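Local coordinates for globin II, extracellular (Lumbricus terrestris, PDB 1X9F), which probably binds and carries oxygen through its haem iron as one globin chain of the earthworm's giant extracellular haemoglobin (erythrocruorin), at residues A28-I33 with H64-L69; V41-S46 with D103-A108; A108-I113 with A129-I134. One frame throughout, in Å; residues are numbered along the deposited sequence.

Interaction 1: A28-I33 with H64-L69. Unlike the reference sequence in segment 64-69: Asp66 (reference Glu). With CMO (carbon monoxide), chain P; HEM (protoporphyrin IX containing Fe), chain O.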
loop_
_atom_site.group_PDB
_atom_site.type_symbol
_atom_site.label_atom_id
_atom_site.label_comp_id
_atom_site.label_asym_id
_atom_site.label_seq_id
_atom_site.Cartn_x
_atom_site.Cartn_y
_atom_site.Cartn_z
ATOM N N ALA B 28 2.753 -13.817 -36.317
ATOM C CA ALA B 28 1.649 -13.347 -37.152
ATOM C C ALA B 28 2.126 -12.224 -38.068
ATOM O O ALA B 28 1.808 -12.192 -39.264
ATOM C CB ALA B 28 0.488 -12.876 -36.275
ATOM N N PHE B 29 2.907 -11.323 -37.482
ATOM C CA PHE B 29 3.518 -10.210 -38.181
ATOM C C PHE B 29 4.446 -10.684 -39.304
ATOM O O PHE B 29 4.365 -10.192 -40.433
ATOM C CB PHE B 29 4.277 -9.371 -37.164
ATOM C CG PHE B 29 4.929 -8.158 -37.731
ATOM C CD1 PHE B 29 4.168 -7.087 -38.184
ATOM C CD2 PHE B 29 6.312 -8.059 -37.767
ATOM C CE1 PHE B 29 4.780 -5.942 -38.692
ATOM C CE2 PHE B 29 6.935 -6.916 -38.275
ATOM C CZ PHE B 29 6.165 -5.857 -38.737
ATOM N N SER B 30 5.317 -11.639 -38.984
ATOM C CA SER B 30 6.200 -12.255 -39.964
ATOM C C SER B 30 5.430 -12.840 -41.130
ATOM O O SER B 30 5.854 -12.713 -42.278
ATOM C CB SER B 30 7.001 -13.380 -39.313
ATOM O OG SER B 30 7.957 -12.860 -38.403
ATOM N N GLN B 31 4.309 -13.496 -40.831
ATOM C CA GLN B 31 3.508 -14.165 -41.860
ATOM C C GLN B 31 2.738 -13.177 -42.723
ATOM O O GLN B 31 2.665 -13.340 -43.945
ATOM C CB GLN B 31 2.523 -15.153 -41.236
ATOM C CG GLN B 31 3.171 -16.212 -40.381
ATOM C CD GLN B 31 2.152 -17.155 -39.789
ATOM O OE1 GLN B 31 1.745 -18.118 -40.437
ATOM N NE2 GLN B 31 1.739 -16.886 -38.555
ATOM N N ALA B 32 2.155 -12.170 -42.075
ATOM C CA ALA B 32 1.451 -11.099 -42.762
ATOM C C ALA B 32 2.327 -10.486 -43.855
ATOM O O ALA B 32 1.853 -10.262 -44.976
ATOM C CB ALA B 32 1.007 -10.044 -41.771
ATOM N N ILE B 33 3.605 -10.248 -43.553
ATOM C CA ILE B 33 4.521 -9.657 -44.534
ATOM C C ILE B 33 4.778 -10.580 -45.736
ATOM O O ILE B 33 4.674 -10.132 -46.887
ATOM C CB ILE B 33 5.848 -9.179 -43.873
ATOM C CG1 ILE B 33 5.582 -7.983 -42.945
ATOM C CG2 ILE B 33 6.867 -8.779 -44.947
ATOM C CD1 ILE B 33 6.694 -7.732 -41.922
ATOM N N HIS B 64 11.750 -19.425 -40.887
ATOM C CA HIS B 64 12.350 -18.652 -41.948
ATOM C C HIS B 64 11.911 -17.179 -41.930
ATOM O O HIS B 64 12.737 -16.280 -42.097
ATOM C CB HIS B 64 12.040 -19.273 -43.306
ATOM C CG HIS B 64 12.273 -18.332 -44.431
ATOM N ND1 HIS B 64 13.539 -17.993 -44.856
ATOM C CD2 HIS B 64 11.415 -17.572 -45.149
ATOM C CE1 HIS B 64 13.447 -17.100 -45.824
ATOM N NE2 HIS B 64 12.169 -16.819 -46.016
ATOM N N ALA B 65 10.617 -16.946 -41.738
ATOM C CA ALA B 65 10.076 -15.595 -41.754
ATOM C C ALA B 65 10.525 -14.812 -40.522
ATOM O O ALA B 65 10.863 -13.633 -40.634
ATOM C CB ALA B 65 8.562 -15.628 -41.858
ATOM N N ASP B 66 10.523 -15.463 -39.355
ATOM C CA ASP B 66 11.098 -14.880 -38.135
ATOM C C ASP B 66 12.580 -14.546 -38.377
ATOM O O ASP B 66 13.077 -13.514 -37.915
ATOM C CB ASP B 66 10.934 -15.821 -36.921
ATOM C CG ASP B 66 9.690 -15.507 -36.065
ATOM O OD1 ASP B 66 9.736 -15.724 -34.822
ATOM O OD2 ASP B 66 8.627 -15.051 -36.540
ATOM N N ARG B 67 13.270 -15.412 -39.114
ATOM C CA ARG B 67 14.687 -15.220 -39.427
ATOM C C ARG B 67 14.900 -13.973 -40.287
ATOM O O ARG B 67 15.811 -13.181 -40.034
ATOM C CB ARG B 67 15.208 -16.457 -40.148
ATOM C CG ARG B 67 16.619 -16.837 -39.811
ATOM C CD ARG B 67 16.891 -18.332 -39.874
ATOM N NE ARG B 67 16.311 -18.999 -41.045
ATOM C CZ ARG B 67 15.595 -20.123 -40.995
ATOM N NH1 ARG B 67 15.369 -20.729 -39.835
ATOM N NH2 ARG B 67 15.112 -20.656 -42.111
ATOM N N VAL B 68 14.042 -13.805 -41.291
ATOM C CA VAL B 68 14.093 -12.650 -42.181
ATOM C C VAL B 68 13.872 -11.359 -41.431
ATOM O O VAL B 68 14.631 -10.400 -41.597
ATOM C CB VAL B 68 13.010 -12.735 -43.255
ATOM C CG1 VAL B 68 12.983 -11.457 -44.105
ATOM C CG2 VAL B 68 13.212 -13.970 -44.095
ATOM N N LEU B 69 12.820 -11.329 -40.620
ATOM C CA LEU B 69 12.540 -10.151 -39.824
ATOM C C LEU B 69 13.640 -9.893 -38.798
ATOM O O LEU B 69 13.831 -8.756 -38.368
ATOM C CB LEU B 69 11.169 -10.244 -39.154
ATOM C CG LEU B 69 9.957 -10.220 -40.087
ATOM C CD1 LEU B 69 8.752 -9.856 -39.261
ATOM C CD2 LEU B 69 10.132 -9.216 -41.228
HETATM C C CMO P . 13.921 -13.527 -47.049
HETATM O O CMO P . 12.843 -14.170 -47.147
HETATM C CHA HEM O . 17.072 -16.036 -46.567
HETATM C CHB HEM O . 16.948 -11.419 -44.979
HETATM C CHC HEM O . 14.441 -10.089 -48.962
HETATM C CHD HEM O . 14.780 -14.670 -50.673
HETATM C C1A HEM O . 17.192 -14.852 -45.703
HETATM C C2A HEM O . 17.783 -14.963 -44.447
HETATM C C3A HEM O . 17.766 -13.600 -43.915
HETATM C C4A HEM O . 17.147 -12.862 -45.035
HETATM C CMA HEM O . 18.258 -13.093 -42.583
HETATM C CAA HEM O . 18.271 -16.203 -43.742
HETATM C CBA HEM O . 19.746 -16.483 -43.948
HETATM C CGA HEM O . 20.011 -17.803 -43.264
HETATM O O1A HEM O . 20.121 -17.831 -42.016
HETATM O O2A HEM O . 20.100 -18.826 -43.974
HETATM C C1B HEM O . 16.214 -10.636 -45.969
HETATM C C2B HEM O . 15.962 -9.301 -45.741
HETATM C C3B HEM O . 15.280 -8.962 -46.862
HETATM C C4B HEM O . 15.147 -10.059 -47.683
HETATM C CMB HEM O . 16.341 -8.439 -44.564
HETATM C CAB HEM O . 14.842 -7.712 -47.008
HETATM C CBB HEM O . 14.480 -6.445 -47.066
HETATM C C1C HEM O . 14.270 -11.294 -49.782
HETATM C C2C HEM O . 13.524 -11.236 -50.943
HETATM C C3C HEM O . 13.621 -12.519 -51.427
HETATM C C4C HEM O . 14.399 -13.248 -50.524
HETATM C CMC HEM O . 12.823 -10.022 -51.503
HETATM C CAC HEM O . 12.989 -12.993 -52.687
HETATM C CBC HEM O . 11.663 -12.853 -52.842
HETATM C C1D HEM O . 15.484 -15.488 -49.662
HETATM C C2D HEM O . 15.650 -16.862 -49.826
HETATM C C3D HEM O . 16.288 -17.293 -48.685
HETATM C C4D HEM O . 16.456 -16.055 -47.900
HETATM C CMD HEM O . 15.224 -17.700 -51.008
HETATM C CAD HEM O . 16.743 -18.687 -48.335
HETATM C CBD HEM O . 15.570 -19.567 -47.937
HETATM C CGD HEM O . 16.142 -20.908 -47.554
HETATM O O1D HEM O . 16.912 -20.989 -46.572
HETATM O O2D HEM O . 15.829 -21.898 -48.243
HETATM N NA HEM O . 16.837 -13.598 -46.128
HETATM N NB HEM O . 15.744 -11.143 -47.135
HETATM N NC HEM O . 14.849 -12.491 -49.493
HETATM N ND HEM O . 15.949 -14.959 -48.500
HETATM FE FE HEM O . 15.910 -13.037 -47.848
#
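Ser30 and Ala65 meet at a buried, near-perpendicular helix crossing, where helix 23-40 rides over helix 59-77 next to the distal side of the haem. The two axes approach to 8.8 Å at an angle of 90°. Small side chains sit at the crossing point, with Ser30 CB 3.7 Å from Ala65 CB, so no bulky group keeps the backbones apart; this is how the B and E helices of globins commonly meet. Beside that point, Leu69 fills the angle between the helices. Its two methyls divide the work: CD1 lies 3.4 Å from Phe29 CD2, close to the aromatic ring, while CD2 meets Ile33 CD1 tip to tip at 3.8 Å. Phe29 CG, anti to its backbone N (chi1 -178°), is placed on the side of Leu69, and Ile33 CD1 lies over one face of the ring, toward the rim. Ser30 OG lies 3.0 Å from Asp66 OD2 and also within reach of Arg26 O of the same helix, so the bond to Asp66 is possible rather than certain. The haem side of helix 59-77 carries His64 and Val68. His64 NE2 makes a weak, bent hydrogen bond of 3.0 Å to the carbon monoxide O, and Val68 CG2 lies over one face of the imidazole, toward its rim. Val68 also touches Trp34, another ligand-pocket residue. Small and apolar side chains, with one serine-carboxylate pair beside them, thus pack helix 59-77 against helix 23-40, while its haem face presents one N-H to the ligand.

Interaction 2: V41-S46 with D103-A108. With HEM (protoporphyrin IX containing Fe), chain O.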
loop_
_atom_site.group_PDB
_atom_site.type_symbol
_atom_site.label_atom_id
_atom_site.label_comp_id
_atom_site.label_asym_id
_atom_site.label_seq_id
_atom_site.Cartn_x
_atom_site.Cartn_y
_atom_site.Cartn_z
ATOM N N VAL B 41 3.629 -10.693 -55.754
ATOM C CA VAL B 41 4.458 -11.389 -56.732
ATOM C C VAL B 41 4.469 -12.894 -56.461
ATOM O O VAL B 41 5.464 -13.444 -55.973
ATOM C CB VAL B 41 5.899 -10.834 -56.786
ATOM C CG1 VAL B 41 5.942 -9.516 -57.544
ATOM C CG2 VAL B 41 6.496 -10.695 -55.386
ATOM N N PRO B 42 3.364 -13.560 -56.797
ATOM C CA PRO B 42 3.211 -14.995 -56.526
ATOM C C PRO B 42 4.333 -15.852 -57.107
ATOM O O PRO B 42 4.594 -16.942 -56.590
ATOM C CB PRO B 42 1.869 -15.344 -57.184
ATOM C CG PRO B 42 1.578 -14.208 -58.118
ATOM C CD PRO B 42 2.182 -12.999 -57.478
ATOM N N GLU B 43 4.987 -15.362 -58.159
ATOM C CA GLU B 43 6.154 -16.028 -58.743
ATOM C C GLU B 43 7.252 -16.293 -57.728
ATOM O O GLU B 43 7.954 -17.305 -57.811
ATOM C CB GLU B 43 6.743 -15.163 -59.856
ATOM C CG GLU B 43 5.759 -14.788 -60.946
ATOM C CD GLU B 43 5.426 -15.957 -61.853
ATOM O OE1 GLU B 43 5.105 -17.060 -61.347
ATOM O OE2 GLU B 43 5.480 -15.773 -63.088
ATOM N N SER B 44 7.401 -15.370 -56.781
ATOM C CA SER B 44 8.525 -15.383 -55.846
ATOM C C SER B 44 8.464 -16.563 -54.892
ATOM O O SER B 44 9.474 -16.965 -54.318
ATOM C CB SER B 44 8.557 -14.083 -55.045
ATOM O OG SER B 44 7.439 -14.003 -54.176
ATOM N N ARG B 45 7.264 -17.105 -54.739
ATOM C CA ARG B 45 6.989 -18.221 -53.855
ATOM C C ARG B 45 7.895 -19.421 -54.108
ATOM O O ARG B 45 8.384 -20.042 -53.163
ATOM C CB ARG B 45 5.543 -18.630 -54.064
ATOM C CG ARG B 45 4.931 -19.404 -52.964
ATOM C CD ARG B 45 3.440 -19.261 -52.972
ATOM N NE ARG B 45 2.915 -19.575 -51.660
ATOM C CZ ARG B 45 1.896 -18.961 -51.089
ATOM N NH1 ARG B 45 1.255 -17.967 -51.701
ATOM N NH2 ARG B 45 1.516 -19.342 -49.876
ATOM N N SER B 46 8.115 -19.733 -55.385
ATOM C CA SER B 46 8.916 -20.889 -55.805
ATOM C C SER B 46 10.339 -20.879 -55.245
ATOM O O SER B 46 10.981 -21.925 -55.137
ATOM C CB SER B 46 8.974 -20.955 -57.329
ATOM O OG SER B 46 9.637 -19.816 -57.853
ATOM N N ASP B 103 14.644 -7.321 -58.943
ATOM C CA ASP B 103 14.301 -6.122 -58.159
ATOM C C ASP B 103 12.814 -6.097 -57.848
ATOM O O ASP B 103 12.393 -5.704 -56.756
ATOM C CB ASP B 103 14.631 -4.833 -58.923
ATOM C CG ASP B 103 16.087 -4.734 -59.343
ATOM O OD1 ASP B 103 16.971 -5.345 -58.690
ATOM O OD2 ASP B 103 16.444 -4.033 -60.329
ATOM N N ASN B 104 12.041 -6.498 -58.851
ATOM C CA ASN B 104 10.609 -6.682 -58.769
ATOM C C ASN B 104 10.183 -7.322 -57.442
ATOM O O ASN B 104 9.155 -6.946 -56.859
ATOM C CB ASN B 104 10.248 -7.550 -59.976
ATOM C CG ASN B 104 8.850 -8.073 -59.934
ATOM O OD1 ASN B 104 7.895 -7.329 -59.717
ATOM N ND2 ASN B 104 8.709 -9.371 -60.169
ATOM N N TYR B 105 10.997 -8.265 -56.955
ATOM C CA TYR B 105 10.698 -8.955 -55.702
ATOM C C TYR B 105 11.019 -8.144 -54.453
ATOM O O TYR B 105 10.168 -8.027 -53.569
ATOM C CB TYR B 105 11.401 -10.301 -55.623
ATOM C CG TYR B 105 10.908 -11.342 -56.591
ATOM C CD1 TYR B 105 11.526 -12.585 -56.641
ATOM C CD2 TYR B 105 9.839 -11.097 -57.458
ATOM C CE1 TYR B 105 11.103 -13.561 -57.512
ATOM C CE2 TYR B 105 9.406 -12.071 -58.345
ATOM C CZ TYR B 105 10.046 -13.301 -58.365
ATOM O OH TYR B 105 9.641 -14.287 -59.233
ATOM N N PHE B 106 12.238 -7.603 -54.362
ATOM C CA PHE B 106 12.585 -6.694 -53.258
ATOM C C PHE B 106 11.564 -5.587 -53.197
ATOM O O PHE B 106 11.256 -5.067 -52.126
ATOM C CB PHE B 106 13.968 -6.070 -53.437
ATOM C CG PHE B 106 15.080 -7.015 -53.186
ATOM C CD1 PHE B 106 15.702 -7.649 -54.246
ATOM C CD2 PHE B 106 15.492 -7.298 -51.889
ATOM C CE1 PHE B 106 16.732 -8.537 -54.026
ATOM C CE2 PHE B 106 16.520 -8.190 -51.658
ATOM C CZ PHE B 106 17.143 -8.811 -52.728
ATOM N N ASP B 107 11.035 -5.241 -54.364
ATOM C CA ASP B 107 10.048 -4.191 -54.479
ATOM C C ASP B 107 8.716 -4.562 -53.824
ATOM O O ASP B 107 8.151 -3.758 -53.081
ATOM C CB ASP B 107 9.842 -3.815 -55.943
ATOM C CG ASP B 107 9.140 -2.490 -56.098
ATOM O OD1 ASP B 107 9.783 -1.447 -55.849
ATOM O OD2 ASP B 107 7.948 -2.389 -56.460
ATOM N N ALA B 108 8.221 -5.767 -54.097
ATOM C CA ALA B 108 6.982 -6.239 -53.476
ATOM C C ALA B 108 7.137 -6.394 -51.964
ATOM O O ALA B 108 6.231 -6.052 -51.197
ATOM C CB ALA B 108 6.538 -7.542 -54.103
HETATM C CHA HEM O . 17.072 -16.036 -46.567
HETATM C CHB HEM O . 16.948 -11.419 -44.979
HETATM C CHC HEM O . 14.441 -10.089 -48.962
HETATM C CHD HEM O . 14.780 -14.670 -50.673
HETATM C C1A HEM O . 17.192 -14.852 -45.703
HETATM C C2A HEM O . 17.783 -14.963 -44.447
HETATM C C3A HEM O . 17.766 -13.600 -43.915
HETATM C C4A HEM O . 17.147 -12.862 -45.035
HETATM C CMA HEM O . 18.258 -13.093 -42.583
HETATM C CAA HEM O . 18.271 -16.203 -43.742
HETATM C CBA HEM O . 19.746 -16.483 -43.948
HETATM C CGA HEM O . 20.011 -17.803 -43.264
HETATM O O1A HEM O . 20.121 -17.831 -42.016
HETATM O O2A HEM O . 20.100 -18.826 -43.974
HETATM C C1B HEM O . 16.214 -10.636 -45.969
HETATM C C2B HEM O . 15.962 -9.301 -45.741
HETATM C C3B HEM O . 15.280 -8.962 -46.862
HETATM C C4B HEM O . 15.147 -10.059 -47.683
HETATM C CMB HEM O . 16.341 -8.439 -44.564
HETATM C CAB HEM O . 14.842 -7.712 -47.008
HETATM C CBB HEM O . 14.480 -6.445 -47.066
HETATM C C1C HEM O . 14.270 -11.294 -49.782
HETATM C C2C HEM O . 13.524 -11.236 -50.943
HETATM C C3C HEM O . 13.621 -12.519 -51.427
HETATM C C4C HEM O . 14.399 -13.248 -50.524
HETATM C CMC HEM O . 12.823 -10.022 -51.503
HETATM C CAC HEM O . 12.989 -12.993 -52.687
HETATM C CBC HEM O . 11.663 -12.853 -52.842
HETATM C C1D HEM O . 15.484 -15.488 -49.662
HETATM C C2D HEM O . 15.650 -16.862 -49.826
HETATM C C3D HEM O . 16.288 -17.293 -48.685
HETATM C C4D HEM O . 16.456 -16.055 -47.900
HETATM C CMD HEM O . 15.224 -17.700 -51.008
HETATM C CAD HEM O . 16.743 -18.687 -48.335
HETATM C CBD HEM O . 15.570 -19.567 -47.937
HETATM C CGD HEM O . 16.142 -20.908 -47.554
HETATM O O1D HEM O . 16.912 -20.989 -46.572
HETATM O O2D HEM O . 15.829 -21.898 -48.243
HETATM N NA HEM O . 16.837 -13.598 -46.128
HETATM N NB HEM O . 15.744 -11.143 -47.135
HETATM N NC HEM O . 14.849 -12.491 -49.493
HETATM N ND HEM O . 15.949 -14.959 -48.500
HETATM FE FE HEM O . 15.910 -13.037 -47.848
#
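Tyr105 lies with its ring flat against Ser44: the serine CB stands over the ring centre, 3.6 Å from the centroid and only 10° off the normal, a clear CH-pi contact. The torsion that sends the ring this way puts Tyr105 CG anti to its carbonyl carbon (chi1 -68°), and the ring then runs out from helix 103-121 across the turn 41-46. At the far end the phenol OH comes to 3.1 Å from Glu43 CB. Ser44 N is also close to this oxygen, but the angle is too poor for a hydrogen bond. Val41 comes at the ring obliquely, its CG2 4.0 Å from Tyr105 CD2, and the same methyl packs on Ala108 CB at 3.4 Å. Its other methyl, CG1, slides past the amide end of Asn104. The serine is gripped from its own segment: Val41 O accepts both Ser44 N, at 2.8 Å, and Ser44 OG, at 2.7 Å. The backbone bond shapes the turn that carries CB over the ring, and the OG bond should help fix the rotation of the side chain. On the haem side, Tyr105 CB lies 3.8 Å from the haem vinyl carbon CBC, while the next residue, Phe106, receives the haem methyl CMC over one face of its ring and packs against Ile141 of helix 127-142. The arrangement is that of the globin haem pocket, where the turn after the B helix, the region of the short C helix in this family, is closed against the start of the G helix beside the porphyrin edge.

Interaction 3: A108-I113 with A129-I134. With HEM (protoporphyrin IX containing Fe), chain O.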
loop_
_atom_site.group_PDB
_atom_site.type_symbol
_atom_site.label_atom_id
_atom_site.label_comp_id
_atom_site.label_asym_id
_atom_site.label_seq_id
_atom_site.Cartn_x
_atom_site.Cartn_y
_atom_site.Cartn_z
ATOM N N ALA B 108 8.221 -5.767 -54.097
ATOM C CA ALA B 108 6.982 -6.239 -53.476
ATOM C C ALA B 108 7.137 -6.394 -51.964
ATOM O O ALA B 108 6.231 -6.052 -51.197
ATOM C CB ALA B 108 6.538 -7.542 -54.103
ATOM N N PHE B 109 8.293 -6.905 -51.551
ATOM C CA PHE B 109 8.595 -7.077 -50.145
ATOM C C PHE B 109 8.484 -5.748 -49.420
ATOM O O PHE B 109 7.832 -5.657 -48.376
ATOM C CB PHE B 109 9.995 -7.659 -49.971
ATOM C CG PHE B 109 10.269 -8.156 -48.588
ATOM C CD1 PHE B 109 11.167 -7.498 -47.763
ATOM C CD2 PHE B 109 9.624 -9.288 -48.105
ATOM C CE1 PHE B 109 11.421 -7.964 -46.478
ATOM C CE2 PHE B 109 9.870 -9.754 -46.826
ATOM C CZ PHE B 109 10.769 -9.093 -46.009
ATOM N N LYS B 110 9.103 -4.717 -49.984
ATOM C CA LYS B 110 9.050 -3.387 -49.403
ATOM C C LYS B 110 7.610 -2.897 -49.252
ATOM O O LYS B 110 7.253 -2.334 -48.215
ATOM C CB LYS B 110 9.853 -2.407 -50.251
ATOM C CG LYS B 110 9.813 -0.983 -49.733
ATOM C CD LYS B 110 10.690 -0.070 -50.553
ATOM C CE LYS B 110 10.003 0.328 -51.855
ATOM N NZ LYS B 110 10.602 1.591 -52.378
ATOM N N THR B 111 6.797 -3.109 -50.285
ATOM C CA THR B 111 5.393 -2.706 -50.262
ATOM C C THR B 111 4.669 -3.440 -49.151
ATOM O O THR B 111 3.850 -2.859 -48.438
ATOM C CB THR B 111 4.739 -3.024 -51.620
ATOM O OG1 THR B 111 5.399 -2.272 -52.648
ATOM C CG2 THR B 111 3.302 -2.509 -51.682
ATOM N N ALA B 112 4.989 -4.723 -49.018
ATOM C CA ALA B 112 4.371 -5.581 -48.027
ATOM C C ALA B 112 4.721 -5.130 -46.610
ATOM O O ALA B 112 3.824 -4.975 -45.776
ATOM C CB ALA B 112 4.778 -7.028 -48.258
ATOM N N ILE B 113 6.014 -4.918 -46.341
ATOM C CA ILE B 113 6.448 -4.383 -45.048
ATOM C C ILE B 113 5.655 -3.129 -44.702
ATOM O O ILE B 113 5.082 -3.035 -43.612
ATOM C CB ILE B 113 7.952 -4.048 -45.036
ATOM C CG1 ILE B 113 8.806 -5.313 -45.121
ATOM C CG2 ILE B 113 8.325 -3.277 -43.765
ATOM C CD1 ILE B 113 10.276 -5.006 -45.378
ATOM N N ALA B 129 9.058 7.877 -44.836
ATOM C CA ALA B 129 10.256 7.577 -44.056
ATOM C C ALA B 129 10.577 6.083 -44.107
ATOM O O ALA B 129 11.745 5.702 -44.256
ATOM C CB ALA B 129 10.086 8.047 -42.614
ATOM N N TRP B 130 9.551 5.241 -44.001
ATOM C CA TRP B 130 9.733 3.796 -44.135
ATOM C C TRP B 130 10.210 3.416 -45.529
ATOM O O TRP B 130 11.191 2.687 -45.673
ATOM C CB TRP B 130 8.446 3.044 -43.802
ATOM C CG TRP B 130 8.264 2.786 -42.350
ATOM C CD1 TRP B 130 7.735 3.643 -41.429
ATOM C CD2 TRP B 130 8.607 1.591 -41.639
ATOM N NE1 TRP B 130 7.725 3.056 -40.186
ATOM C CE2 TRP B 130 8.251 1.795 -40.285
ATOM C CE3 TRP B 130 9.173 0.362 -42.008
ATOM C CZ2 TRP B 130 8.445 0.818 -39.299
ATOM C CZ3 TRP B 130 9.364 -0.606 -41.030
ATOM C CH2 TRP B 130 9.001 -0.370 -39.690
ATOM N N ASP B 131 9.519 3.917 -46.549
ATOM C CA ASP B 131 9.868 3.619 -47.931
ATOM C C ASP B 131 11.347 3.906 -48.201
ATOM O O ASP B 131 12.061 3.084 -48.789
ATOM C CB ASP B 131 8.982 4.429 -48.875
ATOM C CG ASP B 131 9.196 4.069 -50.321
ATOM O OD1 ASP B 131 8.959 2.899 -50.688
ATOM O OD2 ASP B 131 9.601 4.889 -51.170
ATOM N N ALA B 132 11.800 5.069 -47.740
ATOM C CA ALA B 132 13.167 5.507 -47.949
ATOM C C ALA B 132 14.171 4.604 -47.236
ATOM O O ALA B 132 15.206 4.249 -47.798
ATOM C CB ALA B 132 13.322 6.939 -47.480
ATOM N N CYS B 133 13.856 4.240 -45.995
ATOM C CA CYS B 133 14.756 3.440 -45.175
ATOM C C CYS B 133 14.771 1.962 -45.563
ATOM O O CYS B 133 15.819 1.324 -45.477
ATOM C CB CYS B 133 14.441 3.638 -43.689
ATOM S SG CYS B 133 15.033 5.235 -43.063
ATOM N N ILE B 134 13.633 1.415 -45.995
ATOM C CA ILE B 134 13.625 0.038 -46.510
ATOM C C ILE B 134 14.425 -0.054 -47.820
ATOM O O ILE B 134 15.161 -1.021 -48.037
ATOM C CB ILE B 134 12.180 -0.527 -46.675
ATOM C CG1 ILE B 134 11.428 -0.547 -45.332
ATOM C CG2 ILE B 134 12.210 -1.935 -47.275
ATOM C CD1 ILE B 134 12.129 -1.302 -44.203
HETATM C CHA HEM O . 17.072 -16.036 -46.567
HETATM C CHB HEM O . 16.948 -11.419 -44.979
HETATM C CHC HEM O . 14.441 -10.089 -48.962
HETATM C CHD HEM O . 14.780 -14.670 -50.673
HETATM C C1A HEM O . 17.192 -14.852 -45.703
HETATM C C2A HEM O . 17.783 -14.963 -44.447
HETATM C C3A HEM O . 17.766 -13.600 -43.915
HETATM C C4A HEM O . 17.147 -12.862 -45.035
HETATM C CMA HEM O . 18.258 -13.093 -42.583
HETATM C CAA HEM O . 18.271 -16.203 -43.742
HETATM C CBA HEM O . 19.746 -16.483 -43.948
HETATM C CGA HEM O . 20.011 -17.803 -43.264
HETATM O O1A HEM O . 20.121 -17.831 -42.016
HETATM O O2A HEM O . 20.100 -18.826 -43.974
HETATM C C1B HEM O . 16.214 -10.636 -45.969
HETATM C C2B HEM O . 15.962 -9.301 -45.741
HETATM C C3B HEM O . 15.280 -8.962 -46.862
HETATM C C4B HEM O . 15.147 -10.059 -47.683
HETATM C CMB HEM O . 16.341 -8.439 -44.564
HETATM C CAB HEM O . 14.842 -7.712 -47.008
HETATM C CBB HEM O . 14.480 -6.445 -47.066
HETATM C C1C HEM O . 14.270 -11.294 -49.782
HETATM C C2C HEM O . 13.524 -11.236 -50.943
HETATM C C3C HEM O . 13.621 -12.519 -51.427
HETATM C C4C HEM O . 14.399 -13.248 -50.524
HETATM C CMC HEM O . 12.823 -10.022 -51.503
HETATM C CAC HEM O . 12.989 -12.993 -52.687
HETATM C CBC HEM O . 11.663 -12.853 -52.842
HETATM C C1D HEM O . 15.484 -15.488 -49.662
HETATM C C2D HEM O . 15.650 -16.862 -49.826
HETATM C C3D HEM O . 16.288 -17.293 -48.685
HETATM C C4D HEM O . 16.456 -16.055 -47.900
HETATM C CMD HEM O . 15.224 -17.700 -51.008
HETATM C CAD HEM O . 16.743 -18.687 -48.335
HETATM C CBD HEM O . 15.570 -19.567 -47.937
HETATM C CGD HEM O . 16.142 -20.908 -47.554
HETATM O O1D HEM O . 16.912 -20.989 -46.572
HETATM O O2D HEM O . 15.829 -21.898 -48.243
HETATM N NA HEM O . 16.837 -13.598 -46.128
HETATM N NB HEM O . 15.744 -11.143 -47.135
HETATM N NC HEM O . 14.849 -12.491 -49.493
HETATM N ND HEM O . 15.949 -14.959 -48.500
HETATM FE FE HEM O . 15.910 -13.037 -47.848
#
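Lys110 NZ and Asp131 OD1 form a salt bridge of 2.7 Å that pins together helices 103-121 and 127-142, the antiparallel G and H pair of the globin fold, here inclined at 144°. The ammonium comes to OD1 on the syn side, 35° out of the carboxylate plane, and has a second salt bridge to Asp135 one turn on. A bend at chi3 (79°) swings CE toward Asp131, after the straight first part of the chain has run past Ile134 in the opposite sense, with Lys110 CG 3.6 Å from Ile134 CG2. An alanine here would probably leave Asp131 and Asp135 without their shared counter-charge and open a gap beside Ile134 CG2. Further in, the contact is purely apolar. Ile113 CD1 and Ile134 CG2 meet tip to tip at 4.1 Å. Ile113 also crosses Trp130 at about a right angle, Ile113 CG2 lying 4.0 Å from Trp130 CZ3. The indole N-H of Trp130 bonds to Glu15 of helix 6-20, while Cys133, on the same helix as Trp130, is tied by a disulfide to Cys4. On the haem side of helix 103-121, Phe109 CE1 lies 3.5 Å from the haem vinyl carbon CBB.

Overall arrangement
All three contacts lie within one globin domain, their centres 14 to 15 Å apart. The order along the chain is 28-33, 41-46, 64-69, 103-108, so the segments of interactions 1 and 2 alternate; interaction 3 opens after both have closed. Helix 103-121 links interactions 2 and 3, which share Ala108. Interactions 1 and 3 lie on opposite sides of the chain's centre yet touch directly, Ile33 CG2 packing on Phe109 CE2 and Val68 CG1 on Phe109 CZ. Interactions 1 and 2 do not touch, their nearest atoms being about 6 Å apart, but all three contacts reach the same haem, so they pack the pocket from several helices.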